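PDB 2PMA: retropepsin-like aspartic endopeptidase domain-containing protein, which is of unknown function but is probably a peptidase of the retropepsin-like aspartic type, related to putative ATP-dependent zinc proteases. Local coordinates for residues A[24-29]-A[126-131]; A[31-36]-A[109-114]. All blocks are in the same frame, centred on the assembly; numbering follows the deposited sequence. Where two conformers were deposited one is given.

Interaction 1 of 2, residues A[24-29]-A[126-131]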
loop_
_atom_site.group_PDB
_atom_site.type_symbol
_atom_site.label_atom_id
_atom_site.label_comp_id
_atom_site.label_asym_id
_atom_site.label_seq_id
_atom_site.Cartn_x
_atom_site.Cartn_y
_atom_site.Cartn_z
ATOM N N LEU A 24 -0.860 -7.809 -6.560
ATOM C CA LEU A 24 0.339 -7.312 -7.249
ATOM C C LEU A 24 -0.050 -7.154 -8.720
ATOM O O LEU A 24 -0.365 -8.141 -9.406
ATOM C CB LEU A 24 1.503 -8.294 -7.074
ATOM C CG LEU A 24 2.265 -8.216 -5.742
ATOM C CD1 LEU A 24 1.369 -8.575 -4.565
ATOM C CD2 LEU A 24 3.490 -9.171 -5.779
ATOM N N ASP A 25 -0.066 -5.897 -9.167
ATOM C CA ASP A 25 -0.752 -5.487 -10.380
ATOM C C ASP A 25 0.259 -4.830 -11.310
ATOM O O ASP A 25 0.563 -3.652 -11.174
ATOM C CB ASP A 25 -1.843 -4.469 -10.005
ATOM C CG ASP A 25 -2.697 -4.032 -11.189
ATOM O OD1 ASP A 25 -2.375 -4.338 -12.345
ATOM O OD2 ASP A 25 -3.743 -3.395 -10.956
ATOM N N THR A 26 0.754 -5.582 -12.291
ATOM C CA THR A 26 1.784 -5.044 -13.188
ATOM C C THR A 26 1.195 -4.038 -14.211
ATOM O O THR A 26 1.945 -3.341 -14.882
ATOM C CB THR A 26 2.543 -6.166 -13.913
ATOM O OG1 THR A 26 1.596 -6.927 -14.664
ATOM C CG2 THR A 26 3.234 -7.107 -12.892
ATOM N N GLY A 27 -0.135 -3.939 -14.291
ATOM C CA GLY A 27 -0.782 -3.000 -15.203
ATOM C C GLY A 27 -0.831 -1.556 -14.691
ATOM O O GLY A 27 -1.119 -0.634 -15.448
ATOM N N ALA A 28 -0.528 -1.371 -13.418
ATOM C CA ALA A 28 -0.549 -0.038 -12.755
ATOM C C ALA A 28 0.845 0.359 -12.257
ATOM O O ALA A 28 1.572 -0.461 -11.713
ATOM C CB ALA A 28 -1.487 -0.101 -11.577
ATOM N N LYS A 29 1.218 1.625 -12.414
ATOM C CA LYS A 29 2.488 2.097 -11.870
ATOM C C LYS A 29 2.422 2.270 -10.346
ATOM O O LYS A 29 3.351 1.879 -9.645
ATOM C CB LYS A 29 2.879 3.435 -12.511
ATOM C CG LYS A 29 4.303 3.850 -12.207
ATOM C CD LYS A 29 4.621 5.211 -12.817
ATOM C CE LYS A 29 5.795 5.835 -12.074
ATOM N NZ LYS A 29 7.055 5.107 -12.433
ATOM N N ASP A 126 5.933 0.192 -9.425
ATOM C CA ASP A 126 6.959 0.820 -8.603
ATOM C C ASP A 126 7.246 -0.022 -7.354
ATOM O O ASP A 126 8.407 -0.192 -7.000
ATOM C CB ASP A 126 6.569 2.256 -8.205
ATOM C CG ASP A 126 6.643 3.238 -9.381
ATOM O OD1 ASP A 126 7.210 2.886 -10.438
ATOM O OD2 ASP A 126 6.145 4.371 -9.237
ATOM N N ALA A 127 6.193 -0.483 -6.669
ATOM C CA ALA A 127 6.339 -1.283 -5.448
ATOM C C ALA A 127 6.972 -2.636 -5.770
ATOM O O ALA A 127 7.846 -3.091 -5.060
ATOM C CB ALA A 127 4.972 -1.499 -4.754
ATOM N N ILE A 128 6.502 -3.286 -6.823
ATOM C CA ILE A 128 7.035 -4.626 -7.174
ATOM C C ILE A 128 8.537 -4.493 -7.461
ATOM O O ILE A 128 9.354 -5.341 -7.043
ATOM C CB ILE A 128 6.283 -5.215 -8.375
ATOM C CG1 ILE A 128 4.808 -5.458 -7.987
ATOM C CG2 ILE A 128 6.903 -6.581 -8.782
ATOM C CD1 ILE A 128 3.841 -5.597 -9.178
ATOM N N ILE A 129 8.913 -3.419 -8.165
ATOM C CA ILE A 129 10.334 -3.166 -8.442
ATOM C C ILE A 129 11.107 -2.893 -7.143
ATOM O O ILE A 129 12.221 -3.417 -6.977
ATOM C CB ILE A 129 10.508 -2.042 -9.487
ATOM C CG1 ILE A 129 9.964 -2.522 -10.842
ATOM C CG2 ILE A 129 11.999 -1.650 -9.659
ATOM C CD1 ILE A 129 9.643 -1.377 -11.838
ATOM N N ASP A 130 10.520 -2.103 -6.231
ATOM C CA ASP A 130 11.155 -1.854 -4.916
ATOM C C ASP A 130 11.481 -3.170 -4.197
ATOM O O ASP A 130 12.549 -3.303 -3.561
ATOM C CB ASP A 130 10.251 -1.033 -3.987
ATOM C CG ASP A 130 10.060 0.397 -4.446
ATOM O OD1 ASP A 130 10.917 0.907 -5.199
ATOM O OD2 ASP A 130 9.043 1.009 -4.013
ATOM N N PHE A 131 10.579 -4.148 -4.324
ATOM C CA PHE A 131 10.803 -5.494 -3.760
ATOM C C PHE A 131 11.595 -6.442 -4.677
ATOM O O PHE A 131 11.772 -7.614 -4.345
ATOM C CB PHE A 131 9.455 -6.140 -3.396
ATOM C CG PHE A 131 8.836 -5.563 -2.150
ATOM C CD1 PHE A 131 9.364 -5.881 -0.891
ATOM C CD2 PHE A 131 7.748 -4.694 -2.231
ATOM C CE1 PHE A 131 8.788 -5.319 0.284
ATOM C CE2 PHE A 131 7.165 -4.142 -1.070
ATOM C CZ PHE A 131 7.674 -4.454 0.179
HETATM O O HOH W 1 3.553 0.645 -7.021
#
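Lys29 and Asp126 join the loop after strand 18-24 to the first turn of helix 125-130. Asp126 N donates to Lys29 O at 3.1 Å, nearly straight at 167°. The same oxygen accepts a hydrogen bond from a water, and that water accepts one from Ala127 N. Two N-H groups of the first helical turn are thus served by one carbonyl, directly and through water. Residues Asp25 to Ala28 form a type I beta turn and spell Asp-Thr-Gly-Ala, the active-site signature of retropepsin-like aspartic peptidases. The short helix just after the Leu-Leu-Gly stretch also fits that fold. In relatives the aspartate of this signature is catalytic; that role can only be inferred here. Gly27 N donates to Asp25 OD1 at 3.0 Å, on the anti side and tilted out of the carboxylate plane, an Asx turn.

The Lys29 side chain crosses the Asp126 carboxylate obliquely. It runs extended to CE, and the bend at chi4 (72°) places NZ. Lys29 NZ meets the syn lone pair of Asp126 OD1 at 3.0 Å in a salt bridge. Lys29 CE also lies 3.2 Å from Asp126 OD2. Elsewhere, Thr26 O accepts from Arg125 NH1, and Asp25 pairs with Leu123 through the backbone.

The apolar part of the contact rests on one methyl. In Ile128 an extended chi2 (161°) carries CD1 toward Leu24 and Thr26. Ile128 CD1 lies 4.1 Å from both Leu24 CB and Thr26 CG2. The same Ile128 CD1 comes within 3.9 Å of the backbone N of Asp25.

Interaction 2 of 2, residues A[31-36]-A[109-114]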
loop_
_atom_site.group_PDB
_atom_site.type_symbol
_atom_site.label_atom_id
_atom_site.label_comp_id
_atom_site.label_asym_id
_atom_site.label_seq_id
_atom_site.Cartn_x
_atom_site.Cartn_y
_atom_site.Cartn_z
ATOM N N ALA A 31 0.943 2.285 -6.270
ATOM C CA ALA A 31 0.290 1.417 -5.251
ATOM C C ALA A 31 -0.867 2.224 -4.640
ATOM O O ALA A 31 -0.825 3.465 -4.669
ATOM C CB ALA A 31 1.299 1.012 -4.175
ATOM N N SER A 32 -1.897 1.545 -4.136
ATOM C CA SER A 32 -3.060 2.248 -3.590
ATOM C C SER A 32 -3.590 1.467 -2.405
ATOM O O SER A 32 -3.480 0.229 -2.348
ATOM C CB SER A 32 -4.161 2.437 -4.633
ATOM O OG SER A 32 -4.548 1.206 -5.194
ATOM N N LEU A 33 -4.140 2.203 -1.455
ATOM C CA LEU A 33 -4.646 1.634 -0.225
ATOM C C LEU A 33 -5.928 2.364 0.149
ATOM O O LEU A 33 -5.944 3.618 0.201
ATOM C CB LEU A 33 -3.608 1.893 0.891
ATOM C CG LEU A 33 -3.988 1.521 2.341
ATOM C CD1 LEU A 33 -4.210 -0.030 2.543
ATOM C CD2 LEU A 33 -2.893 1.987 3.323
ATOM N N HIS A 34 -7.002 1.627 0.409
ATOM C CA HIS A 34 -8.228 2.322 0.842
ATOM C C HIS A 34 -8.060 2.861 2.261
ATOM O O HIS A 34 -7.690 2.131 3.197
ATOM C CB HIS A 34 -9.462 1.443 0.725
ATOM C CG HIS A 34 -10.710 2.125 1.209
ATOM N ND1 HIS A 34 -11.551 1.560 2.141
ATOM C CD2 HIS A 34 -11.213 3.357 0.945
ATOM C CE1 HIS A 34 -12.552 2.391 2.390
ATOM N NE2 HIS A 34 -12.361 3.496 1.698
ATOM N N ALA A 35 -8.314 4.151 2.429
ATOM C CA ALA A 35 -8.118 4.764 3.712
ATOM C C ALA A 35 -9.206 5.816 3.829
ATOM O O ALA A 35 -9.667 6.385 2.827
ATOM C CB ALA A 35 -6.723 5.428 3.823
ATOM N N VAL A 36 -9.637 6.025 5.043
ATOM C CA VAL A 36 -10.684 7.060 5.355
ATOM C C VAL A 36 -10.231 8.047 6.447
ATOM O O VAL A 36 -9.212 7.806 7.111
ATOM C CB VAL A 36 -12.009 6.372 5.764
ATOM C CG1 VAL A 36 -12.494 5.429 4.627
ATOM C CG2 VAL A 36 -11.821 5.533 7.034
ATOM N N VAL A 109 2.280 5.215 -1.652
ATOM C CA VAL A 109 0.949 4.664 -1.852
ATOM C C VAL A 109 -0.077 5.782 -1.923
ATOM O O VAL A 109 -0.056 6.718 -1.106
ATOM C CB VAL A 109 0.529 3.673 -0.752
ATOM C CG1 VAL A 109 1.432 2.395 -0.776
ATOM C CG2 VAL A 109 0.541 4.338 0.621
ATOM N N ASN A 110 -0.984 5.650 -2.891
ATOM C CA ASN A 110 -2.151 6.535 -3.018
ATOM C C ASN A 110 -3.188 6.143 -1.967
ATOM O O ASN A 110 -3.407 4.945 -1.706
ATOM C CB ASN A 110 -2.773 6.411 -4.426
ATOM C CG ASN A 110 -1.800 6.806 -5.568
ATOM O OD1 ASN A 110 -0.715 7.319 -5.335
ATOM N ND2 ASN A 110 -2.226 6.577 -6.822
ATOM N N LEU A 111 -3.841 7.134 -1.357
ATOM C CA LEU A 111 -4.902 6.818 -0.415
ATOM C C LEU A 111 -6.211 6.984 -1.126
ATOM O O LEU A 111 -6.538 8.104 -1.535
ATOM C CB LEU A 111 -4.822 7.765 0.790
ATOM C CG LEU A 111 -3.555 7.681 1.624
ATOM C CD1 LEU A 111 -3.639 8.585 2.875
ATOM C CD2 LEU A 111 -3.247 6.224 2.048
ATOM N N THR A 112 -6.956 5.896 -1.308
ATOM C CA THR A 112 -8.090 5.957 -2.243
ATOM C C THR A 112 -9.388 5.825 -1.514
ATOM O O THR A 112 -9.439 5.205 -0.457
ATOM C CB THR A 112 -8.021 4.820 -3.300
ATOM O OG1 THR A 112 -7.830 3.579 -2.612
ATOM C CG2 THR A 112 -6.851 5.055 -4.248
ATOM N N ASN A 113 -10.441 6.357 -2.145
ATOM C CA ASN A 113 -11.737 6.543 -1.501
ATOM C C ASN A 113 -12.688 5.370 -1.736
ATOM O O ASN A 113 -13.674 5.251 -1.025
ATOM C CB ASN A 113 -12.430 7.812 -2.068
ATOM C CG ASN A 113 -11.666 9.089 -1.753
ATOM O OD1 ASN A 113 -11.687 10.088 -2.526
ATOM N ND2 ASN A 113 -10.994 9.070 -0.647
ATOM N N ARG A 114 -12.413 4.539 -2.742
ATOM C CA ARG A 114 -13.361 3.491 -3.096
ATOM C C ARG A 114 -13.343 2.345 -2.080
ATOM O O ARG A 114 -12.281 1.786 -1.779
ATOM C CB ARG A 114 -13.133 2.985 -4.517
ATOM C CG ARG A 114 -14.292 2.157 -5.055
ATOM C CD ARG A 114 -15.447 3.022 -5.575
ATOM N NE ARG A 114 -16.756 2.476 -5.205
ATOM C CZ ARG A 114 -17.399 2.748 -4.068
ATOM N NH1 ARG A 114 -18.585 2.203 -3.836
ATOM N NH2 ARG A 114 -16.868 3.564 -3.158
HETATM O O HOH W 2 -11.532 8.174 1.769
#
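Leu33 is gripped by strand 109-112 through both its N-H and its C=O. Leu33 N donates to Asn110 O at 2.8 Å. Leu33 O accepts from Thr112 N at 2.9 Å. Asn110 N to Ala31 O and Ala35 N to Thr112 O continue this parallel beta ladder. The last bond is the longest, at 3.3 Å. The short strand segments are twisted by 33° against each other.

The tight part is the buried face with Ala31, Leu33, Val109 and Leu111, joined by Ala35. Ala31 CB meets Val109 CG1 at 3.7 Å. Leu111 CD2 reaches Ala35 CB at 4.0 Å; its contact with Leu33 CD2 is looser, at 4.4 Å. The opposite face carries Ser32, His34, Asn110 and Thr112. Ser32 CB packs on Thr112 CG2. His34 CG is anti to the backbone N (chi1 178°), and the ring lies against the chain leaving the strand. His34 CD2 approaches Thr112 O at the ring edge, at 2.9 Å. Arg114 O sits over one ring face, offset toward the rim and 3.2 Å above the plane.

The side chains of Asn113 and Arg114 form the loose, exposed side, and their CB atoms point away from segment 31-36. A water donates to Ala35 O and accepts a weak bond from Asn113 ND2.

Strands 31-43 and 103-112 are a parallel pair within a mixed sheet whose other pairs are mostly antiparallel. Strand 103-112 also pairs with strand 90-100, through Val94 and Pro92. Strand 31-43 binds Leu122 of strand 121-123, and Phe51 of strand 46-55 packs on Ala35 and Leu111.

How the interactions relate
Segments 24-29 and 31-36 nearly adjoin in the chain, so the signature turn of interaction 1 leads straight into the strand of interaction 2. The two contacts have no other touch, and their centres are about 15 Å apart. Interaction 2 is the buried one: strand pairs with strand through a backbone ladder and an apolar face. Interaction 1 is partly buried and smaller in area; it sets a turn against a helix start with a water, a salt bridge at the surface and one isoleucine methyl. The elements meet again through strand 103-112, since Ala127 and Phe131 pack on its Ile107, upstream of residues 109-114.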